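Local coordinates for putative sensory box/GGDEF family protein (Vibrio parahaemolyticus RIMD 2210633, PDB 2P7J), which probably synthesises the second messenger cyclic di-GMP from two GTP molecules as part of a longer signalling protein, of which this chain is the Cache-type sensor part, at residues B[130-135]-B[254-259]; B[149-154]-B[169-174]; B[244-249]-B[264-269]. All blocks are in the same frame, centred on the assembly; numbering follows the deposited sequence.

Interaction 1. Residues B[130-135]-B[254-259]; sequences ISAWGI and KFVSNE
The turn that links strand 246-254 to strand 260-268, the tip of a beta hairpin in one sheet, rests here on strand 131-140 of another, and Ala132 meets Val256 and Ser257 where they touch. The methyl CB of Ala132 lies 3.5 Å from CG1 of Val256. That branch stands anti to the backbone N of Val256 (chi1 -165°), which sets it against the Ala132 methyl and the carbonyl carbon of Ser131, while CG2 lies over one face of the Phe255 ring, toward its rim. CB of Ser257 closes in from the turn on the carbonyl O of Ala132, at 3.4 Å, and packs against the N of Gly134 as well. In this Cache-type sensor region the hairpin tip of one sheet thus packs on a strand of the other, and no direct hydrogen bond crosses between the segments. Water takes that place. One molecule donates to Ala132 O at 2.6 Å and accepts from Asn258 N at 3.2 Å. A second sits 2.7 Å from Ser257 OG and accepts a weak bond from Ile135 N. Ser257 N bonds to Phe255 O at 2.7 Å, closing a classic gamma turn centred on Val256 (phi 67°, psi -61°). Leu152 of strand 150-160 touches Ala132, Phe255 and Val256, and Phe255 also meets Tyr30 of helix 11-45 edge to face. OG of Ser131 is hydrogen-bonded to Tyr121 OH.

Interaction 2. Residues B[149-154]-B[169-174]; sequences SPSLRI and VLNVDI. With SO4 (sulfate ion), chain E.
With CG anti to its carbonyl carbon (chi1 -70°) and the chain extended from CG to NE, Arg153 rises from the face it shares with Asn171 and delivers its guanidinium to a sulfate ion, probably acquired from the crystallisation liquor. NE gives a nearly straight bond of 2.7 Å to sulfate O3, and NH2 reaches O2 at 3.0 Å with a weaker second bond to O3, so the anion sits at the edge of the guanidinium with its sulfur in the plane. NH1 is held as well, by Glu136 O. Lys113, Arg116, Arg83, Tyr118 and the backbone N of Arg139 also bond the anion, which sits in a largely basic pocket. On the way, CG of Arg153 passes 3.8 Å from CG of Asn171, whose amide plane stands 76° from the guanidinium. Arg153 and Asn171 form a non-hydrogen-bonded pair of the antiparallel hairpin 150-160/163-173, in the middle of the seven-stranded sheet. The flanking pairs are hydrogen-bonded both ways: Leu152 N to Val172 O is 2.7 Å, Ile154 N to Leu170 O 2.6 Å. Across the other face, Ile154 CG1 lies 3.9 Å from Val172 CG2, and CB of Ile154 meets CB of Leu170, under helix 11-45. Where strand gives way to helix 174-181, Ile174 N bonds to Pro150 O at 3.0 Å, and a water bridges that oxygen to OD1 of Asp173, which caps the helix through Tyr176 N.

Interaction 3. Residues B[244-249]-B[264-269]; sequences GEHLIA and IIDLSN
Asn269 grips the partner segment twice: its ND2 donates to Gly244 O at 2.9 Å, and its backbone N donates to Glu245 O at the same distance. The amide donor stands 31° out of the carbonyl plane of Gly244, whereas OD1 at the other end of the amide accepts from Tyr242 OH, which helps fix the amide's rotation. Beyond this end, the strands continue as the antiparallel hairpin 246-254/260-268. Leu247 and Leu267 exchange two backbone bonds, the one from Leu267 N to Leu247 O being almost straight (175°), and Ala249 and Ile265 do likewise, with Ala249 N 2.8 Å from Ile265 O. Side chains of these two pairs share a face: Leu247 CD2 lies 3.9 Å from Leu267 CD1, the two chains running side by side, and helix 11-45 covers them with Thr15, Ala19 and Leu23. The face bearing His246, Ile248 and Asp266 is mixed. Here CA of Ser268 sits over the His246 ring, 4.2 Å from its centroid, in a CH-pi contact. CD1 of Ile248 reaches CG of Asp266 at 3.3 Å, and the two point the same way. OD2 of Asp266 is hydrogen-bonded to Tyr226 OH. Ser268 caps the helix that follows. The chemistry is thus divided: an apolar face shut against the long helix, a mixed face, where Ile248 packs beside an Asp266 held by Tyr226, and a strand end pinned by Asn269 as helix 269-274 begins.

How the interactions relate
Interactions 1 and 2 are neighbours, their centres about 10 Å apart, and both reach the seven-stranded sheet, in which strands 131-140 and 150-160 lie side by side. They touch directly, with Ala132 CB 3.3 Å from Arg153 O. The centre of interaction 3 is about 28 Å from that of interaction 1 and about 29 Å from that of interaction 2, in the second sheet, yet its hairpin 246-254/260-268 is the one whose tip takes part in interaction 1. Along the chain, interaction 2 is nested within the loop closed by interaction 1 and precedes interaction 3, while interactions 1 and 3 cross. Helix 11-45 packs against all three, so the two sheets are joined both by that helix and by the hairpin tip.

Interaction 1. Residues B[130-135]-B[254-259]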
ATOM      1  N   ILE B 130       3.812 -24.896  16.045  1.00 38.45           N
ATOM      2  CA  ILE B 130       3.867 -23.528  15.530  1.00 38.38           C
ATOM      3  C   ILE B 130       5.277 -23.197  15.000  1.00 38.99           C
ATOM      4  O   ILE B 130       6.270 -23.262  15.733  1.00 39.53           O
ATOM      5  CB  ILE B 130       3.469 -22.510  16.615  1.00 38.76           C
ATOM      6  CG1 ILE B 130       2.045 -22.786  17.135  1.00 38.41           C
ATOM      7  CG2 ILE B 130       3.606 -21.077  16.073  1.00 38.28           C
ATOM      8  CD1 ILE B 130       1.670 -22.010  18.465  1.00 38.08           C
ATOM      9  N   SER B 131       5.371 -22.865  13.721  1.00 38.87           N
ATOM     10  CA  SER B 131       6.647 -22.454  13.145  1.00 39.03           C
ATOM     11  C   SER B 131       6.406 -21.318  12.134  1.00 38.78           C
ATOM     12  O   SER B 131       5.330 -20.703  12.107  1.00 37.86           O
ATOM     13  CB  SER B 131       7.343 -23.659  12.511  1.00 38.68           C
ATOM     14  OG  SER B 131       8.617 -23.339  11.980  1.00 40.45           O
ATOM     15  N   ALA B 132       7.415 -21.028  11.324  1.00 38.45           N
ATOM     16  CA  ALA B 132       7.300 -20.014  10.295  1.00 39.15           C
ATOM     17  C   ALA B 132       8.292 -20.254   9.186  1.00 40.33           C
ATOM     18  O   ALA B 132       9.396 -20.743   9.372  1.00 39.87           O
ATOM     19  CB  ALA B 132       7.474 -18.590  10.870  1.00 38.19           C
ATOM     20  N   TRP B 133       7.836 -19.916   8.003  1.00 42.92           N
ATOM     21  CA  TRP B 133       8.652 -19.824   6.813  1.00 44.84           C
ATOM     22  C   TRP B 133       9.351 -18.440   6.815  1.00 44.10           C
ATOM     23  O   TRP B 133       8.720 -17.424   7.181  1.00 45.62           O
ATOM     24  CB  TRP B 133       7.686 -19.941   5.615  1.00 45.82           C
ATOM     25  CG  TRP B 133       8.360 -20.045   4.314  1.00 48.24           C
ATOM     26  CD1 TRP B 133       8.200 -19.212   3.233  1.00 49.49           C
ATOM     27  CD2 TRP B 133       9.324 -21.027   3.933  1.00 47.64           C
ATOM     28  NE1 TRP B 133       9.007 -19.638   2.198  1.00 50.01           N
ATOM     29  CE2 TRP B 133       9.705 -20.745   2.603  1.00 49.20           C
ATOM     30  CE3 TRP B 133       9.891 -22.127   4.580  1.00 47.96           C
ATOM     31  CZ2 TRP B 133      10.642 -21.515   1.920  1.00 49.16           C
ATOM     32  CZ3 TRP B 133      10.811 -22.889   3.904  1.00 47.34           C
ATOM     33  CH2 TRP B 133      11.179 -22.586   2.590  1.00 49.00           C
ATOM     34  N   GLY B 134      10.614 -18.390   6.407  1.00 42.88           N
ATOM     35  CA  GLY B 134      11.306 -17.114   6.118  1.00 42.35           C
ATOM     36  C   GLY B 134      10.446 -15.967   5.571  1.00 42.73           C
ATOM     37  O   GLY B 134       9.342 -16.181   5.066  1.00 43.87           O
ATOM     38  N   ILE B 135      10.918 -14.733   5.698  1.00 41.46           N
ATOM     39  CA  ILE B 135      10.135 -13.598   5.261  1.00 39.87           C
ATOM     40  C   ILE B 135      10.082 -13.613   3.736  1.00 40.21           C
ATOM     41  O   ILE B 135      11.068 -13.892   3.070  1.00 39.63           O
ATOM     42  CB  ILE B 135      10.720 -12.276   5.813  1.00 40.15           C
ATOM     43  CG1 ILE B 135      10.510 -12.217   7.337  1.00 38.65           C
ATOM     44  CG2 ILE B 135      10.099 -11.027   5.085  1.00 38.53           C
ATOM     45  CD1 ILE B 135      11.446 -11.295   8.084  1.00 36.51           C
ATOM     46  N   LYS B 254      16.841 -14.712  16.049  1.00 40.35           N
ATOM     47  CA  LYS B 254      15.972 -15.722  15.509  1.00 40.31           C
ATOM     48  C   LYS B 254      14.609 -15.113  15.700  1.00 39.83           C
ATOM     49  O   LYS B 254      14.242 -14.776  16.818  1.00 39.56           O
ATOM     50  CB  LYS B 254      16.111 -17.014  16.319  1.00 40.89           C
ATOM     51  CG  LYS B 254      15.361 -18.247  15.753  1.00 42.58           C
ATOM     52  CD  LYS B 254      15.131 -19.276  16.853  1.00 45.75           C
ATOM     53  CE  LYS B 254      14.571 -20.582  16.309  1.00 48.01           C
ATOM     54  NZ  LYS B 254      13.318 -20.377  15.536  1.00 48.25           N
ATOM     55  N   PHE B 255      13.875 -14.913  14.608  1.00 39.21           N
ATOM     56  CA  PHE B 255      12.547 -14.359  14.724  1.00 38.65           C
ATOM     57  C   PHE B 255      11.540 -15.354  14.123  1.00 39.18           C
ATOM     58  O   PHE B 255      11.182 -15.278  12.940  1.00 38.58           O
ATOM     59  CB  PHE B 255      12.480 -12.945  14.105  1.00 38.76           C
ATOM     60  CG  PHE B 255      11.128 -12.247  14.266  1.00 36.62           C
ATOM     61  CD1 PHE B 255      10.509 -12.153  15.512  1.00 35.88           C
ATOM     62  CD2 PHE B 255      10.516 -11.655  13.177  1.00 33.34           C
ATOM     63  CE1 PHE B 255       9.267 -11.518  15.651  1.00 35.60           C
ATOM     64  CE2 PHE B 255       9.295 -11.018  13.298  1.00 32.89           C
ATOM     65  CZ  PHE B 255       8.663 -10.944  14.549  1.00 32.48           C
ATOM     66  N   VAL B 256      11.115 -16.287  14.975  1.00 39.58           N
ATOM     67  CA  VAL B 256      10.154 -17.361  14.675  1.00 40.73           C
ATOM     68  C   VAL B 256      10.688 -18.391  13.678  1.00 41.76           C
ATOM     69  O   VAL B 256      10.797 -19.557  14.039  1.00 41.64           O
ATOM     70  CB  VAL B 256       8.712 -16.885  14.248  1.00 41.05           C
ATOM     71  CG1 VAL B 256       7.732 -18.068  14.329  1.00 38.93           C
ATOM     72  CG2 VAL B 256       8.211 -15.659  15.105  1.00 39.47           C
ATOM     73  N   SER B 257      11.016 -17.978  12.452  1.00 41.87           N
ATOM     74  CA  SER B 257      11.621 -18.901  11.495  1.00 43.42           C
ATOM     75  C   SER B 257      13.026 -19.266  11.949  1.00 44.04           C
ATOM     76  O   SER B 257      13.625 -18.561  12.757  1.00 44.21           O
ATOM     77  CB  SER B 257      11.664 -18.326  10.074  1.00 43.10           C
ATOM     78  OG  SER B 257      12.549 -17.226  10.004  1.00 45.00           O
ATOM     79  N   ASN B 258      13.547 -20.368  11.417  1.00 44.80           N
ATOM     80  CA  ASN B 258      14.872 -20.864  11.815  1.00 45.91           C
ATOM     81  C   ASN B 258      16.059 -20.143  11.132  1.00 45.77           C
ATOM     82  O   ASN B 258      17.190 -20.294  11.536  1.00 47.12           O
ATOM     83  CB  ASN B 258      14.939 -22.394  11.654  1.00 45.62           C
ATOM     84  CG  ASN B 258      13.924 -23.122  12.544  1.00 47.05           C
ATOM     85  OD1 ASN B 258      13.041 -23.832  12.048  1.00 49.16           O
ATOM     86  ND2 ASN B 258      14.029 -22.923  13.858  1.00 47.95           N
ATOM     87  N   GLU B 259      15.770 -19.343  10.123  1.00 45.60           N
ATOM     88  CA  GLU B 259      16.742 -18.487   9.468  1.00 46.05           C
ATOM     89  C   GLU B 259      17.215 -17.348  10.410  1.00 44.83           C
ATOM     90  O   GLU B 259      16.387 -16.646  11.012  1.00 45.27           O
ATOM     91  CB  GLU B 259      16.092 -17.856   8.213  1.00 47.00           C
ATOM     92  CG  GLU B 259      15.418 -18.854   7.204  1.00 51.51           C
ATOM     93  CD  GLU B 259      16.427 -19.702   6.397  1.00 59.07           C
ATOM     94  OE1 GLU B 259      15.965 -20.511   5.546  1.00 62.13           O
ATOM     95  OE2 GLU B 259      17.672 -19.564   6.590  1.00 60.23           O
TER
HETATM   96  O   HOH W   1      11.716 -21.956   9.274  1.00 37.24           O
HETATM   97  O   HOH W   2      12.721 -15.064   8.378  1.00 39.54           O

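Interaction 2. Residues B[149-154]-B[169-174]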
ATOM      1  N   SER B 149       4.686  -6.349  -0.173  1.00 40.25           N
ATOM      2  CA  SER B 149       4.411  -6.708   1.229  1.00 40.92           C
ATOM      3  C   SER B 149       5.239  -7.867   1.744  1.00 40.21           C
ATOM      4  O   SER B 149       4.833  -9.033   1.598  1.00 40.15           O
ATOM      5  CB  SER B 149       2.936  -7.093   1.434  1.00 41.55           C
ATOM      6  OG  SER B 149       2.070  -6.187   0.791  1.00 44.72           O
ATOM      7  N   PRO B 150       6.391  -7.569   2.364  1.00 39.75           N
ATOM      8  CA  PRO B 150       7.134  -8.677   2.975  1.00 39.19           C
ATOM      9  C   PRO B 150       6.352  -9.206   4.180  1.00 39.08           C
ATOM     10  O   PRO B 150       5.865  -8.423   5.014  1.00 38.70           O
ATOM     11  CB  PRO B 150       8.453  -8.042   3.397  1.00 39.28           C
ATOM     12  CG  PRO B 150       8.136  -6.541   3.547  1.00 38.76           C
ATOM     13  CD  PRO B 150       7.042  -6.256   2.550  1.00 39.95           C
ATOM     14  N   SER B 151       6.218 -10.525   4.265  1.00 38.36           N
ATOM     15  CA  SER B 151       5.448 -11.097   5.341  1.00 37.91           C
ATOM     16  C   SER B 151       6.135 -12.335   5.983  1.00 37.08           C
ATOM     17  O   SER B 151       6.808 -13.121   5.296  1.00 36.27           O
ATOM     18  CB  SER B 151       4.030 -11.358   4.821  1.00 38.38           C
ATOM     19  OG  SER B 151       3.252 -12.098   5.721  1.00 42.03           O
ATOM     20  N   LEU B 152       6.003 -12.466   7.311  1.00 36.21           N
ATOM     21  CA  LEU B 152       6.474 -13.672   8.046  1.00 34.79           C
ATOM     22  C   LEU B 152       5.207 -14.497   8.312  1.00 34.85           C
ATOM     23  O   LEU B 152       4.296 -14.069   9.069  1.00 32.93           O
ATOM     24  CB  LEU B 152       7.124 -13.300   9.379  1.00 34.85           C
ATOM     25  CG  LEU B 152       7.582 -14.466  10.272  1.00 34.97           C
ATOM     26  CD1 LEU B 152       8.726 -15.264   9.639  1.00 34.71           C
ATOM     27  CD2 LEU B 152       7.973 -13.987  11.656  1.00 36.71           C
ATOM     28  N   ARG B 153       5.114 -15.646   7.653  1.00 34.33           N
ATOM     29  CA  ARG B 153       3.893 -16.443   7.756  1.00 34.46           C
ATOM     30  C   ARG B 153       4.040 -17.421   8.900  1.00 33.90           C
ATOM     31  O   ARG B 153       4.914 -18.272   8.879  1.00 33.23           O
ATOM     32  CB  ARG B 153       3.608 -17.160   6.438  1.00 34.21           C
ATOM     33  CG  ARG B 153       3.200 -16.213   5.346  1.00 34.93           C
ATOM     34  CD  ARG B 153       3.388 -16.842   4.005  1.00 35.75           C
ATOM     35  NE  ARG B 153       3.177 -15.842   2.962  1.00 38.64           N
ATOM     36  CZ  ARG B 153       4.118 -14.993   2.525  1.00 36.93           C
ATOM     37  NH1 ARG B 153       5.336 -15.009   3.034  1.00 33.89           N
ATOM     38  NH2 ARG B 153       3.830 -14.115   1.579  1.00 36.82           N
ATOM     39  N   ILE B 154       3.196 -17.254   9.909  1.00 34.42           N
ATOM     40  CA  ILE B 154       3.104 -18.160  11.050  1.00 33.85           C
ATOM     41  C   ILE B 154       2.230 -19.287  10.589  1.00 33.95           C
ATOM     42  O   ILE B 154       1.192 -19.047   9.977  1.00 34.34           O
ATOM     43  CB  ILE B 154       2.504 -17.448  12.297  1.00 34.69           C
ATOM     44  CG1 ILE B 154       3.190 -16.079  12.513  1.00 33.09           C
ATOM     45  CG2 ILE B 154       2.589 -18.345  13.558  1.00 32.45           C
ATOM     46  CD1 ILE B 154       4.791 -16.137  12.681  1.00 32.75           C
ATOM     47  N   VAL B 169      -2.809 -19.983   9.280  1.00 33.83           N
ATOM     48  CA  VAL B 169      -1.741 -19.162   8.714  1.00 33.49           C
ATOM     49  C   VAL B 169      -1.939 -17.696   9.104  1.00 33.93           C
ATOM     50  O   VAL B 169      -2.995 -17.088   8.875  1.00 34.37           O
ATOM     51  CB  VAL B 169      -1.605 -19.333   7.154  1.00 33.94           C
ATOM     52  CG1 VAL B 169      -0.371 -18.535   6.573  1.00 31.49           C
ATOM     53  CG2 VAL B 169      -1.549 -20.820   6.773  1.00 33.44           C
ATOM     54  N   LEU B 170      -0.906 -17.114   9.682  1.00 34.33           N
ATOM     55  CA  LEU B 170      -0.961 -15.700  10.074  1.00 34.30           C
ATOM     56  C   LEU B 170       0.172 -14.999   9.377  1.00 33.61           C
ATOM     57  O   LEU B 170       1.339 -15.420   9.494  1.00 32.22           O
ATOM     58  CB  LEU B 170      -0.847 -15.555  11.587  1.00 35.12           C
ATOM     59  CG  LEU B 170      -1.953 -16.269  12.399  1.00 36.67           C
ATOM     60  CD1 LEU B 170      -1.409 -17.540  12.955  1.00 41.18           C
ATOM     61  CD2 LEU B 170      -2.358 -15.387  13.555  1.00 40.85           C
ATOM     62  N   ASN B 171      -0.189 -13.960   8.627  1.00 33.35           N
ATOM     63  CA  ASN B 171       0.779 -13.162   7.864  1.00 34.92           C
ATOM     64  C   ASN B 171       1.167 -11.948   8.673  1.00 35.22           C
ATOM     65  O   ASN B 171       0.439 -10.946   8.739  1.00 35.06           O
ATOM     66  CB  ASN B 171       0.226 -12.702   6.500  1.00 34.48           C
ATOM     67  CG  ASN B 171       0.235 -13.797   5.468  1.00 36.22           C
ATOM     68  OD1 ASN B 171       0.602 -13.568   4.324  1.00 40.17           O
ATOM     69  ND2 ASN B 171      -0.202 -14.982   5.848  1.00 34.76           N
ATOM     70  N   VAL B 172       2.310 -12.042   9.313  1.00 35.57           N
ATOM     71  CA  VAL B 172       2.826 -10.923  10.020  1.00 35.76           C
ATOM     72  C   VAL B 172       3.694 -10.010   9.171  1.00 36.86           C
ATOM     73  O   VAL B 172       4.445 -10.472   8.311  1.00 37.59           O
ATOM     74  CB  VAL B 172       3.792 -11.429  11.152  1.00 35.65           C
ATOM     75  CG1 VAL B 172       4.726 -10.265  11.703  1.00 34.37           C
ATOM     76  CG2 VAL B 172       3.030 -12.150  12.293  1.00 33.71           C
ATOM     77  N   ASP B 173       3.554  -8.701   9.298  1.00 38.46           N
ATOM     78  CA  ASP B 173       3.299  -7.781   8.223  1.00 38.82           C
ATOM     79  C   ASP B 173       4.663  -7.095   8.567  1.00 38.26           C
ATOM     80  O   ASP B 173       4.776  -6.404   9.574  1.00 37.44           O
ATOM     81  CB  ASP B 173       2.164  -6.815   8.491  1.00 40.43           C
ATOM     82  CG  ASP B 173       2.228  -5.550   7.608  1.00 42.11           C
ATOM     83  OD1 ASP B 173       3.269  -5.221   6.985  1.00 42.24           O
ATOM     84  OD2 ASP B 173       1.203  -4.840   7.588  1.00 50.91           O
ATOM     85  N   ILE B 174       5.720  -7.419   7.833  1.00 37.86           N
ATOM     86  CA  ILE B 174       7.066  -6.986   8.184  1.00 37.81           C
ATOM     87  C   ILE B 174       7.296  -5.480   7.970  1.00 38.74           C
ATOM     88  O   ILE B 174       7.948  -4.821   8.786  1.00 37.88           O
ATOM     89  CB  ILE B 174       8.147  -7.867   7.511  1.00 37.38           C
ATOM     90  CG1 ILE B 174       8.127  -9.285   8.107  1.00 36.22           C
ATOM     91  CG2 ILE B 174       9.539  -7.260   7.643  1.00 37.63           C
ATOM     92  CD1 ILE B 174       8.319  -9.366   9.661  1.00 35.18           C
TER
HETATM   93  S   SO4 E 502       0.373 -14.952   0.505  1.00 33.83           S
HETATM   94  O1  SO4 E 502      -0.514 -13.781   0.528  1.00 32.52           O
HETATM   95  O2  SO4 E 502       1.558 -14.686  -0.332  1.00 32.73           O
HETATM   96  O3  SO4 E 502       0.812 -15.264   1.898  1.00 33.18           O
HETATM   97  O4  SO4 E 502      -0.387 -16.129  -0.013  1.00 34.13           O
HETATM   98  O   HOH W   3       4.646  -5.975   4.684  1.00 47.30           O

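Interaction 3. Residues B[244-249]-B[264-269]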
ATOM      1  N   GLY B 244      37.120   3.314   7.055  1.00 56.43           N
ATOM      2  CA  GLY B 244      36.163   4.218   7.673  1.00 56.16           C
ATOM      3  C   GLY B 244      35.502   5.203   6.713  1.00 55.66           C
ATOM      4  O   GLY B 244      35.855   6.388   6.657  1.00 55.37           O
ATOM      5  N   GLU B 245      34.550   4.695   5.944  1.00 54.97           N
ATOM      6  CA  GLU B 245      33.566   5.530   5.265  1.00 54.66           C
ATOM      7  C   GLU B 245      32.202   5.316   5.928  1.00 53.62           C
ATOM      8  O   GLU B 245      31.377   6.242   5.990  1.00 54.46           O
ATOM      9  CB  GLU B 245      33.479   5.197   3.769  1.00 54.75           C
ATOM     10  CG  GLU B 245      34.638   5.735   2.937  1.00 58.14           C
ATOM     11  CD  GLU B 245      34.841   7.250   3.098  1.00 61.99           C
ATOM     12  OE1 GLU B 245      33.842   8.018   3.045  1.00 63.72           O
ATOM     13  OE2 GLU B 245      36.010   7.668   3.269  1.00 62.93           O
ATOM     14  N   HIS B 246      31.976   4.090   6.406  1.00 51.52           N
ATOM     15  CA  HIS B 246      30.747   3.718   7.099  1.00 49.55           C
ATOM     16  C   HIS B 246      31.051   3.078   8.442  1.00 47.73           C
ATOM     17  O   HIS B 246      31.994   2.290   8.569  1.00 47.04           O
ATOM     18  CB  HIS B 246      29.928   2.754   6.245  1.00 49.93           C
ATOM     19  CG  HIS B 246      29.120   3.428   5.178  1.00 52.07           C
ATOM     20  ND1 HIS B 246      29.687   3.978   4.045  1.00 54.21           N
ATOM     21  CD2 HIS B 246      27.788   3.641   5.068  1.00 51.81           C
ATOM     22  CE1 HIS B 246      28.738   4.503   3.290  1.00 53.40           C
ATOM     23  NE2 HIS B 246      27.576   4.309   3.887  1.00 52.75           N
ATOM     24  N   LEU B 247      30.274   3.432   9.459  1.00 45.70           N
ATOM     25  CA  LEU B 247      30.248   2.600  10.656  1.00 44.51           C
ATOM     26  C   LEU B 247      29.058   1.622  10.570  1.00 43.28           C
ATOM     27  O   LEU B 247      27.918   2.029  10.321  1.00 42.42           O
ATOM     28  CB  LEU B 247      30.202   3.425  11.931  1.00 44.80           C
ATOM     29  CG  LEU B 247      29.712   2.648  13.154  1.00 45.93           C
ATOM     30  CD1 LEU B 247      30.841   1.883  13.821  1.00 48.39           C
ATOM     31  CD2 LEU B 247      29.073   3.587  14.130  1.00 47.67           C
ATOM     32  N   ILE B 248      29.354   0.334  10.740  1.00 41.97           N
ATOM     33  CA  ILE B 248      28.349  -0.717  10.637  1.00 40.91           C
ATOM     34  C   ILE B 248      28.290  -1.431  11.964  1.00 40.52           C
ATOM     35  O   ILE B 248      29.287  -2.001  12.390  1.00 40.37           O
ATOM     36  CB  ILE B 248      28.710  -1.801   9.560  1.00 41.02           C
ATOM     37  CG1 ILE B 248      29.026  -1.178   8.175  1.00 40.58           C
ATOM     38  CG2 ILE B 248      27.671  -2.942   9.545  1.00 38.58           C
ATOM     39  CD1 ILE B 248      27.906  -0.539   7.455  1.00 40.98           C
ATOM     40  N   ALA B 249      27.131  -1.398  12.623  1.00 39.63           N
ATOM     41  CA  ALA B 249      26.930  -2.223  13.800  1.00 38.91           C
ATOM     42  C   ALA B 249      25.886  -3.285  13.452  1.00 38.49           C
ATOM     43  O   ALA B 249      24.917  -2.989  12.763  1.00 38.36           O
ATOM     44  CB  ALA B 249      26.519  -1.382  15.011  1.00 38.80           C
ATOM     45  N   ILE B 264      20.932  -4.316  11.257  1.00 36.46           N
ATOM     46  CA  ILE B 264      22.031  -3.466  10.803  1.00 36.68           C
ATOM     47  C   ILE B 264      21.774  -1.988  11.076  1.00 36.12           C
ATOM     48  O   ILE B 264      20.760  -1.433  10.655  1.00 36.92           O
ATOM     49  CB  ILE B 264      22.276  -3.637   9.244  1.00 36.55           C
ATOM     50  CG1 ILE B 264      22.532  -5.110   8.866  1.00 37.84           C
ATOM     51  CG2 ILE B 264      23.422  -2.710   8.734  1.00 36.79           C
ATOM     52  CD1 ILE B 264      23.779  -5.783   9.508  1.00 35.66           C
ATOM     53  N   ILE B 265      22.713  -1.354  11.754  1.00 36.13           N
ATOM     54  CA  ILE B 265      22.828   0.111  11.778  1.00 35.36           C
ATOM     55  C   ILE B 265      24.079   0.539  10.958  1.00 36.74           C
ATOM     56  O   ILE B 265      25.228   0.202  11.292  1.00 36.54           O
ATOM     57  CB  ILE B 265      22.882   0.644  13.212  1.00 35.02           C
ATOM     58  CG1 ILE B 265      21.564   0.358  13.938  1.00 33.27           C
ATOM     59  CG2 ILE B 265      23.235   2.161  13.239  1.00 32.41           C
ATOM     60  CD1 ILE B 265      21.674   0.529  15.473  1.00 34.54           C
ATOM     61  N   ASP B 266      23.815   1.262   9.874  1.00 37.35           N
ATOM     62  CA  ASP B 266      24.801   1.617   8.889  1.00 39.03           C
ATOM     63  C   ASP B 266      24.816   3.138   8.777  1.00 39.96           C
ATOM     64  O   ASP B 266      23.888   3.724   8.244  1.00 40.40           O
ATOM     65  CB  ASP B 266      24.434   0.995   7.538  1.00 38.54           C
ATOM     66  CG  ASP B 266      25.390   1.406   6.411  1.00 41.13           C
ATOM     67  OD1 ASP B 266      26.284   2.264   6.648  1.00 40.81           O
ATOM     68  OD2 ASP B 266      25.241   0.870   5.278  1.00 41.43           O
ATOM     69  N   LEU B 267      25.886   3.751   9.271  1.00 41.22           N
ATOM     70  CA  LEU B 267      26.025   5.197   9.318  1.00 42.69           C
ATOM     71  C   LEU B 267      27.162   5.677   8.417  1.00 43.50           C
ATOM     72  O   LEU B 267      28.289   5.225   8.550  1.00 42.51           O
ATOM     73  CB  LEU B 267      26.322   5.633  10.761  1.00 42.60           C
ATOM     74  CG  LEU B 267      25.214   5.347  11.782  1.00 42.77           C
ATOM     75  CD1 LEU B 267      25.805   5.430  13.155  1.00 42.75           C
ATOM     76  CD2 LEU B 267      24.061   6.315  11.610  1.00 41.75           C
ATOM     77  N   SER B 268      26.859   6.598   7.503  1.00 45.61           N
ATOM     78  CA  SER B 268      27.916   7.278   6.740  1.00 47.70           C
ATOM     79  C   SER B 268      28.777   8.112   7.672  1.00 48.89           C
ATOM     80  O   SER B 268      28.381   8.413   8.805  1.00 48.94           O
ATOM     81  CB  SER B 268      27.339   8.182   5.648  1.00 47.51           C
ATOM     82  OG  SER B 268      26.572   9.237   6.209  1.00 48.19           O
ATOM     83  N   ASN B 269      29.968   8.461   7.193  1.00 50.78           N
ATOM     84  CA  ASN B 269      30.814   9.472   7.841  1.00 51.96           C
ATOM     85  C   ASN B 269      30.050  10.775   8.123  1.00 52.13           C
ATOM     86  O   ASN B 269      30.142  11.345   9.212  1.00 51.76           O
ATOM     87  CB  ASN B 269      32.050   9.757   6.971  1.00 52.52           C
ATOM     88  CG  ASN B 269      33.255   8.886   7.339  1.00 53.81           C
ATOM     89  OD1 ASN B 269      33.342   8.335   8.452  1.00 54.14           O
ATOM     90  ND2 ASN B 269      34.211   8.782   6.405  1.00 54.57           N
TER